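Local structure of cupin type-2 domain-containing protein (Ralstonia eutropha, 2OPK) at residues B[64-76]-B[83-95]. The protein is of unconfirmed function, a small dimeric cupin-domain protein provisionally classed as a mannose-6-phosphate isomerase. Residues are numbered along the deposited sequence; the frame is centred on the assembly and turned at random.
Sequences AGIECEGDTAPRV and LHVPAHCRHRVAW
With CG wedged between its backbone N and carbonyl carbon (chi1 73°), Trp95 folds its indole back over Gly65, and a chi2 of 89° turns the ring face onto the glycine. Gly65 CA sits 3.4 Å from the centroid of the Trp95 six-membered ring, almost on its normal, a CH-pi contact. Pro74 also packs on the indole, its CB 3.9 Å from Trp95 CZ3, while Val76 CG2 comes in at the indole edge. Beneath the ring, the strand 91-95 sets two residues, Ala94 and Trp95, opposite the single Gly65, a classic beta bulge: Gly65 O takes Ala94 N at 2.9 Å, from above the carbonyl plane, and a weak bond from Trp95 N. Beyond the bulge, 64-68 and 91-95 run antiparallel as neighbours in the smaller of the two sheets of the cupin beta-barrel (jelly roll). Ile66 and Cys68 turn to the buried side, where Leu83 CD2 of the other sheet lies 3.7 Å from Ile66 CG2. On the face that carries Glu67 and Arg92, a water bridges Glu67 OE1 and Arg92 NE, while the guanidinium NH1 and NH2 of Arg92 bond carbonyls of Ser43, Pro44 and Phe47. At the far end Glu69 and Arg90 run side by side into a salt bridge; Glu69 OE2 receives Arg90 NH2 at 3.0 Å on its syn side, the carboxylate and guanidinium planes 43° apart, and Trp48 adds a cation-pi contact to Arg90.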
ATOM      1  N   ALA B  64      -3.697  -7.830 -13.301  1.00 14.04           N
ATOM      2  CA  ALA B  64      -4.492  -8.944 -12.816  1.00 15.13           C
ATOM      3  C   ALA B  64      -5.985  -8.761 -13.060  1.00 15.85           C
ATOM      4  O   ALA B  64      -6.453  -7.721 -13.525  1.00 18.55           O
ATOM      5  CB  ALA B  64      -4.234  -9.123 -11.260  1.00 16.79           C
ATOM      6  N   GLY B  65      -6.711  -9.813 -12.734  1.00 16.23           N
ATOM      7  CA  GLY B  65      -8.146  -9.801 -12.638  1.00 17.66           C
ATOM      8  C   GLY B  65      -8.500 -10.515 -11.348  1.00 18.37           C
ATOM      9  O   GLY B  65      -7.860 -11.496 -11.002  1.00 17.97           O
ATOM     10  N   ILE B  66      -9.473  -9.967 -10.625  1.00 19.16           N
ATOM     11  CA  ILE B  66     -10.007 -10.537  -9.414  1.00 18.99           C
ATOM     12  C   ILE B  66     -11.516 -10.573  -9.502  1.00 18.32           C
ATOM     13  O   ILE B  66     -12.126  -9.592  -9.892  1.00 19.11           O
ATOM     14  CB  ILE B  66      -9.644  -9.709  -8.173  1.00 19.54           C
ATOM     15  CG1 ILE B  66      -8.161  -9.869  -7.861  1.00 21.43           C
ATOM     16  CG2 ILE B  66     -10.480 -10.151  -6.943  1.00 18.43           C
ATOM     17  CD1 ILE B  66      -7.738  -9.381  -6.491  1.00 22.51           C
ATOM     18  N   GLU B  67     -12.099 -11.682  -9.085  1.00 17.88           N
ATOM     19  CA  GLU B  67     -13.539 -11.836  -8.985  1.00 21.21           C
ATOM     20  C   GLU B  67     -14.024 -11.934  -7.531  1.00 21.75           C
ATOM     21  O   GLU B  67     -13.555 -12.791  -6.764  1.00 21.07           O
ATOM     22  CB  GLU B  67     -13.973 -13.116  -9.693  1.00 20.15           C
ATOM     23  CG  GLU B  67     -15.480 -13.207  -9.853  1.00 22.46           C
ATOM     24  CD  GLU B  67     -15.918 -14.442 -10.627  1.00 28.51           C
ATOM     25  OE1 GLU B  67     -15.099 -15.045 -11.363  1.00 33.59           O
ATOM     26  OE2 GLU B  67     -17.100 -14.810 -10.472  1.00 44.58           O
ATOM     27  N   CYS B  68     -14.971 -11.079  -7.166  1.00 22.49           N
ATOM     28  CA  CYS B  68     -15.634 -11.169  -5.877  1.00 25.47           C
ATOM     29  C   CYS B  68     -16.936 -11.888  -6.107  1.00 29.00           C
ATOM     30  O   CYS B  68     -17.606 -11.639  -7.098  1.00 28.31           O
ATOM     31  CB  CYS B  68     -15.918  -9.800  -5.316  1.00 24.29           C
ATOM     32  SG  CYS B  68     -14.466  -8.944  -4.860  1.00 26.07           S
ATOM     33  N   GLU B  69     -17.288 -12.797  -5.209  1.00 34.75           N
ATOM     34  CA  GLU B  69     -18.517 -13.583  -5.353  1.00 38.70           C
ATOM     35  C   GLU B  69     -19.730 -12.663  -5.396  1.00 39.01           C
ATOM     36  O   GLU B  69     -19.793 -11.654  -4.678  1.00 38.60           O
ATOM     37  CB  GLU B  69     -18.658 -14.563  -4.196  1.00 39.83           C
ATOM     38  CG  GLU B  69     -19.599 -15.712  -4.499  1.00 48.03           C
ATOM     39  CD  GLU B  69     -19.448 -16.835  -3.492  1.00 48.99           C
ATOM     40  OE1 GLU B  69     -19.580 -16.533  -2.278  1.00 49.03           O
ATOM     41  OE2 GLU B  69     -19.185 -17.988  -3.925  1.00 44.65           O
ATOM     42  N   GLY B  70     -20.682 -12.993  -6.257  1.00 41.68           N
ATOM     43  CA  GLY B  70     -21.842 -12.109  -6.483  1.00 44.30           C
ATOM     44  C   GLY B  70     -21.643 -11.069  -7.594  1.00 44.92           C
ATOM     45  O   GLY B  70     -22.610 -10.440  -8.038  1.00 45.51           O
ATOM     46  N   ASP B  71     -20.398 -10.865  -8.031  1.00 43.36           N
ATOM     47  CA  ASP B  71     -20.126  -9.986  -9.165  1.00 41.83           C
ATOM     48  C   ASP B  71     -20.427 -10.740 -10.442  1.00 40.24           C
ATOM     49  O   ASP B  71     -20.319 -11.966 -10.498  1.00 38.22           O
ATOM     50  CB  ASP B  71     -18.669  -9.504  -9.182  1.00 41.51           C
ATOM     51  CG  ASP B  71     -18.401  -8.413  -8.151  1.00 44.71           C
ATOM     52  OD1 ASP B  71     -19.249  -8.194  -7.256  1.00 44.12           O
ATOM     53  OD2 ASP B  71     -17.336  -7.763  -8.230  1.00 44.11           O
ATOM     54  N   THR B  72     -20.788  -9.994 -11.474  1.00 40.89           N
ATOM     55  CA  THR B  72     -21.079 -10.612 -12.764  1.00 41.87           C
ATOM     56  C   THR B  72     -19.832 -11.153 -13.483  1.00 38.81           C
ATOM     57  O   THR B  72     -19.927 -12.116 -14.246  1.00 39.20           O
ATOM     58  CB  THR B  72     -21.895  -9.669 -13.707  1.00 42.92           C
ATOM     59  OG1 THR B  72     -21.901 -10.227 -15.027  1.00 55.46           O
ATOM     60  CG2 THR B  72     -21.325  -8.229 -13.766  1.00 45.91           C
ATOM     61  N   ALA B  73     -18.671 -10.553 -13.230  1.00 34.26           N
ATOM     62  CA  ALA B  73     -17.436 -10.944 -13.904  1.00 30.13           C
ATOM     63  C   ALA B  73     -16.240 -10.527 -13.085  1.00 27.35           C
ATOM     64  O   ALA B  73     -16.391  -9.732 -12.131  1.00 27.83           O
ATOM     65  CB  ALA B  73     -17.371 -10.261 -15.252  1.00 31.64           C
ATOM     66  N   PRO B  74     -15.049 -11.066 -13.417  1.00 22.57           N
ATOM     67  CA  PRO B  74     -13.849 -10.509 -12.810  1.00 22.29           C
ATOM     68  C   PRO B  74     -13.631  -9.032 -13.188  1.00 22.10           C
ATOM     69  O   PRO B  74     -14.120  -8.566 -14.237  1.00 21.56           O
ATOM     70  CB  PRO B  74     -12.710 -11.386 -13.372  1.00 21.98           C
ATOM     71  CG  PRO B  74     -13.372 -12.645 -13.868  1.00 24.42           C
ATOM     72  CD  PRO B  74     -14.745 -12.209 -14.296  1.00 24.29           C
ATOM     73  N   ARG B  75     -12.900  -8.327 -12.333  1.00 21.23           N
ATOM     74  CA  ARG B  75     -12.551  -6.909 -12.502  1.00 23.44           C
ATOM     75  C   ARG B  75     -11.074  -6.794 -12.938  1.00 21.61           C
ATOM     76  O   ARG B  75     -10.189  -7.364 -12.314  1.00 18.39           O
ATOM     77  CB  ARG B  75     -12.677  -6.185 -11.153  1.00 24.97           C
ATOM     78  CG  ARG B  75     -13.864  -5.295 -10.909  1.00 35.93           C
ATOM     79  CD  ARG B  75     -13.394  -3.825 -10.787  1.00 44.46           C
ATOM     80  NE  ARG B  75     -14.504  -2.872 -10.690  1.00 47.22           N
ATOM     81  N   VAL B  76     -10.827  -6.015 -13.972  1.00 18.17           N
ATOM     82  CA  VAL B  76      -9.465  -5.655 -14.376  1.00 20.12           C
ATOM     83  C   VAL B  76      -8.775  -4.803 -13.292  1.00 18.70           C
ATOM     84  O   VAL B  76      -9.374  -3.892 -12.703  1.00 17.23           O
ATOM     85  CB  VAL B  76      -9.471  -4.852 -15.731  1.00 19.77           C
ATOM     86  CG1 VAL B  76      -8.106  -4.201 -16.021  1.00 23.35           C
ATOM     87  CG2 VAL B  76      -9.901  -5.791 -16.888  1.00 21.45           C
ATOM     88  N   LEU B  83      -8.577  -2.983  -4.021  1.00 15.45           N
ATOM     89  CA  LEU B  83      -9.839  -3.603  -3.679  1.00 17.39           C
ATOM     90  C   LEU B  83      -9.915  -3.859  -2.187  1.00 16.75           C
ATOM     91  O   LEU B  83      -8.981  -4.393  -1.602  1.00 13.97           O
ATOM     92  CB  LEU B  83      -9.976  -4.923  -4.433  1.00 18.39           C
ATOM     93  CG  LEU B  83     -11.139  -5.867  -4.092  1.00 18.58           C
ATOM     94  CD1 LEU B  83     -12.472  -5.269  -4.512  1.00 23.14           C
ATOM     95  CD2 LEU B  83     -10.901  -7.208  -4.781  1.00 21.23           C
ATOM     96  N   HIS B  84     -11.031  -3.479  -1.576  1.00 17.16           N
ATOM     97  CA  HIS B  84     -11.272  -3.823  -0.191  1.00 18.69           C
ATOM     98  C   HIS B  84     -12.223  -5.027  -0.183  1.00 18.35           C
ATOM     99  O   HIS B  84     -13.316  -4.959  -0.732  1.00 18.45           O
ATOM    100  CB  HIS B  84     -11.847  -2.655   0.594  1.00 21.30           C
ATOM    101  CG  HIS B  84     -12.363  -3.044   1.946  1.00 23.92           C
ATOM    102  ND1 HIS B  84     -13.618  -2.700   2.396  1.00 26.42           N
ATOM    103  CD2 HIS B  84     -11.799  -3.784   2.932  1.00 26.65           C
ATOM    104  CE1 HIS B  84     -13.796  -3.201   3.608  1.00 27.53           C
ATOM    105  NE2 HIS B  84     -12.713  -3.879   3.949  1.00 18.59           N
ATOM    106  N   VAL B  85     -11.775  -6.122   0.411  1.00 18.40           N
ATOM    107  CA  VAL B  85     -12.553  -7.349   0.552  1.00 20.13           C
ATOM    108  C   VAL B  85     -12.921  -7.527   2.032  1.00 19.38           C
ATOM    109  O   VAL B  85     -12.083  -7.990   2.817  1.00 16.44           O
ATOM    110  CB  VAL B  85     -11.745  -8.576   0.082  1.00 19.18           C
ATOM    111  CG1 VAL B  85     -12.532  -9.856   0.293  1.00 24.24           C
ATOM    112  CG2 VAL B  85     -11.380  -8.431  -1.392  1.00 26.68           C
ATOM    113  N   PRO B  86     -14.176  -7.201   2.414  1.00 20.89           N
ATOM    114  CA  PRO B  86     -14.620  -7.369   3.805  1.00 21.58           C
ATOM    115  C   PRO B  86     -14.538  -8.821   4.259  1.00 22.18           C
ATOM    116  O   PRO B  86     -14.557  -9.731   3.414  1.00 21.19           O
ATOM    117  CB  PRO B  86     -16.079  -6.924   3.767  1.00 21.74           C
ATOM    118  CG  PRO B  86     -16.194  -6.078   2.552  1.00 23.53           C
ATOM    119  CD  PRO B  86     -15.276  -6.685   1.572  1.00 22.90           C
ATOM    120  N   ALA B  87     -14.445  -9.034   5.574  1.00 23.05           N
ATOM    121  CA  ALA B  87     -14.361 -10.394   6.122  1.00 21.67           C
ATOM    122  C   ALA B  87     -15.556 -11.196   5.657  1.00 23.12           C
ATOM    123  O   ALA B  87     -16.678 -10.697   5.611  1.00 24.71           O
ATOM    124  CB  ALA B  87     -14.298 -10.372   7.604  1.00 22.17           C
ATOM    125  N   HIS B  88     -15.274 -12.421   5.257  1.00 24.69           N
ATOM    126  CA  HIS B  88     -16.244 -13.384   4.764  1.00 26.56           C
ATOM    127  C   HIS B  88     -16.777 -13.173   3.357  1.00 28.03           C
ATOM    128  O   HIS B  88     -17.546 -14.008   2.885  1.00 28.59           O
ATOM    129  CB  HIS B  88     -17.321 -13.684   5.805  1.00 26.65           C
ATOM    130  CG  HIS B  88     -16.734 -14.169   7.091  1.00 25.54           C
ATOM    131  ND1 HIS B  88     -15.951 -15.305   7.158  1.00 29.45           N
ATOM    132  CD2 HIS B  88     -16.731 -13.631   8.332  1.00 27.59           C
ATOM    133  CE1 HIS B  88     -15.521 -15.459   8.395  1.00 30.21           C
ATOM    134  NE2 HIS B  88     -15.990 -14.461   9.130  1.00 30.61           N
ATOM    135  N   CYS B  89     -16.393 -12.076   2.687  1.00 27.81           N
ATOM    136  CA  CYS B  89     -16.710 -11.884   1.264  0.50 26.08           C
ATOM    137  C   CYS B  89     -15.689 -12.697   0.536  1.00 26.19           C
ATOM    138  O   CYS B  89     -14.512 -12.544   0.788  1.00 26.90           O
ATOM    139  CB  CYS B  89     -16.571 -10.439   0.799  0.50 27.04           C
ATOM    140  SG  CYS B  89     -16.581 -10.278  -1.030  0.50 27.35           S
ATOM    141  N   ARG B  90     -16.140 -13.572  -0.354  1.00 27.30           N
ATOM    142  CA  ARG B  90     -15.259 -14.502  -1.026  1.00 28.06           C
ATOM    143  C   ARG B  90     -14.751 -13.926  -2.326  1.00 26.45           C
ATOM    144  O   ARG B  90     -15.466 -13.179  -2.998  1.00 22.81           O
ATOM    145  CB  ARG B  90     -15.952 -15.856  -1.249  1.00 28.55           C
ATOM    146  CG  ARG B  90     -16.502 -16.496   0.050  1.00 31.62           C
ATOM    147  CD  ARG B  90     -16.516 -18.029  -0.012  1.00 38.36           C
ATOM    148  NE  ARG B  90     -17.277 -18.602  -1.135  1.00 46.35           N
ATOM    149  CZ  ARG B  90     -17.192 -19.879  -1.547  1.00 51.29           C
ATOM    150  NH1 ARG B  90     -16.364 -20.740  -0.962  1.00 53.91           N
ATOM    151  NH2 ARG B  90     -17.914 -20.308  -2.585  1.00 50.74           N
ATOM    152  N   HIS B  91     -13.498 -14.251  -2.652  1.00 23.44           N
ATOM    153  CA  HIS B  91     -12.900 -13.741  -3.864  1.00 22.67           C
ATOM    154  C   HIS B  91     -11.829 -14.709  -4.398  1.00 21.17           C
ATOM    155  O   HIS B  91     -11.392 -15.646  -3.726  1.00 18.76           O
ATOM    156  CB  HIS B  91     -12.389 -12.292  -3.649  1.00 22.76           C
ATOM    157  CG  HIS B  91     -11.053 -12.197  -2.964  1.00 25.14           C
ATOM    158  ND1 HIS B  91     -10.878 -12.425  -1.614  1.00 21.63           N
ATOM    159  CD2 HIS B  91      -9.835 -11.867  -3.446  1.00 25.44           C
ATOM    160  CE1 HIS B  91      -9.606 -12.269  -1.305  1.00 26.07           C
ATOM    161  NE2 HIS B  91      -8.948 -11.936  -2.400  1.00 22.14           N
ATOM    162  N   ARG B  92     -11.478 -14.517  -5.650  1.00 20.77           N
ATOM    163  CA  ARG B  92     -10.478 -15.332  -6.291  1.00 20.41           C
ATOM    164  C   ARG B  92      -9.718 -14.493  -7.294  1.00 19.33           C
ATOM    165  O   ARG B  92     -10.213 -13.464  -7.727  1.00 17.25           O
ATOM    166  CB  ARG B  92     -11.120 -16.543  -6.986  1.00 20.34           C
ATOM    167  CG  ARG B  92     -12.207 -16.207  -8.025  1.00 21.02           C
ATOM    168  CD  ARG B  92     -12.785 -17.485  -8.653  1.00 25.96           C
ATOM    169  NE  ARG B  92     -11.956 -17.978  -9.759  1.00 31.81           N
ATOM    170  CZ  ARG B  92     -11.030 -18.936  -9.684  1.00 35.62           C
ATOM    171  NH1 ARG B  92     -10.811 -19.634  -8.574  1.00 32.20           N
ATOM    172  NH2 ARG B  92     -10.346 -19.229 -10.786  1.00 40.13           N
ATOM    173  N   VAL B  93      -8.507 -14.952  -7.634  1.00 17.56           N
ATOM    174  CA  VAL B  93      -7.691 -14.338  -8.649  1.00 17.95           C
ATOM    175  C   VAL B  93      -8.015 -15.045  -9.962  1.00 19.25           C
ATOM    176  O   VAL B  93      -7.748 -16.237 -10.117  1.00 16.45           O
ATOM    177  CB  VAL B  93      -6.187 -14.433  -8.291  1.00 16.02           C
ATOM    178  CG1 VAL B  93      -5.347 -13.845  -9.398  1.00 18.01           C
ATOM    179  CG2 VAL B  93      -5.940 -13.699  -6.988  1.00 18.90           C
ATOM    180  N   ALA B  94      -8.642 -14.308 -10.886  1.00 17.42           N
ATOM    181  CA  ALA B  94      -9.015 -14.855 -12.178  1.00 17.16           C
ATOM    182  C   ALA B  94      -7.771 -15.010 -13.094  1.00 16.80           C
ATOM    183  O   ALA B  94      -7.666 -15.974 -13.846  1.00 15.31           O
ATOM    184  CB  ALA B  94     -10.060 -13.980 -12.812  1.00 15.97           C
ATOM    185  N   TRP B  95      -6.823 -14.070 -13.014  1.00 16.08           N
ATOM    186  CA  TRP B  95      -5.568 -14.171 -13.777  1.00 16.89           C
ATOM    187  C   TRP B  95      -4.556 -13.170 -13.244  1.00 16.84           C
ATOM    188  O   TRP B  95      -4.930 -12.223 -12.563  1.00 16.33           O
ATOM    189  CB  TRP B  95      -5.767 -13.902 -15.292  1.00 17.39           C
ATOM    190  CG  TRP B  95      -6.017 -12.437 -15.638  1.00 14.26           C
ATOM    191  CD1 TRP B  95      -5.074 -11.492 -15.919  1.00 16.28           C
ATOM    192  CD2 TRP B  95      -7.290 -11.764 -15.709  1.00 16.74           C
ATOM    193  NE1 TRP B  95      -5.665 -10.263 -16.142  1.00 18.21           N
ATOM    194  CE2 TRP B  95      -7.024 -10.400 -16.024  1.00 18.16           C
ATOM    195  CE3 TRP B  95      -8.625 -12.174 -15.546  1.00 17.26           C
ATOM    196  CZ2 TRP B  95      -8.032  -9.464 -16.175  1.00 18.37           C
ATOM    197  CZ3 TRP B  95      -9.625 -11.238 -15.697  1.00 14.02           C
ATOM    198  CH2 TRP B  95      -9.329  -9.902 -16.011  1.00 18.58           C
TER
HETATM  199  O   HOH W   1     -12.492 -16.047 -11.682  1.00 29.80           O
HETATM  200  O   HOH W   2     -19.121 -14.081  -0.783  1.00 27.94           O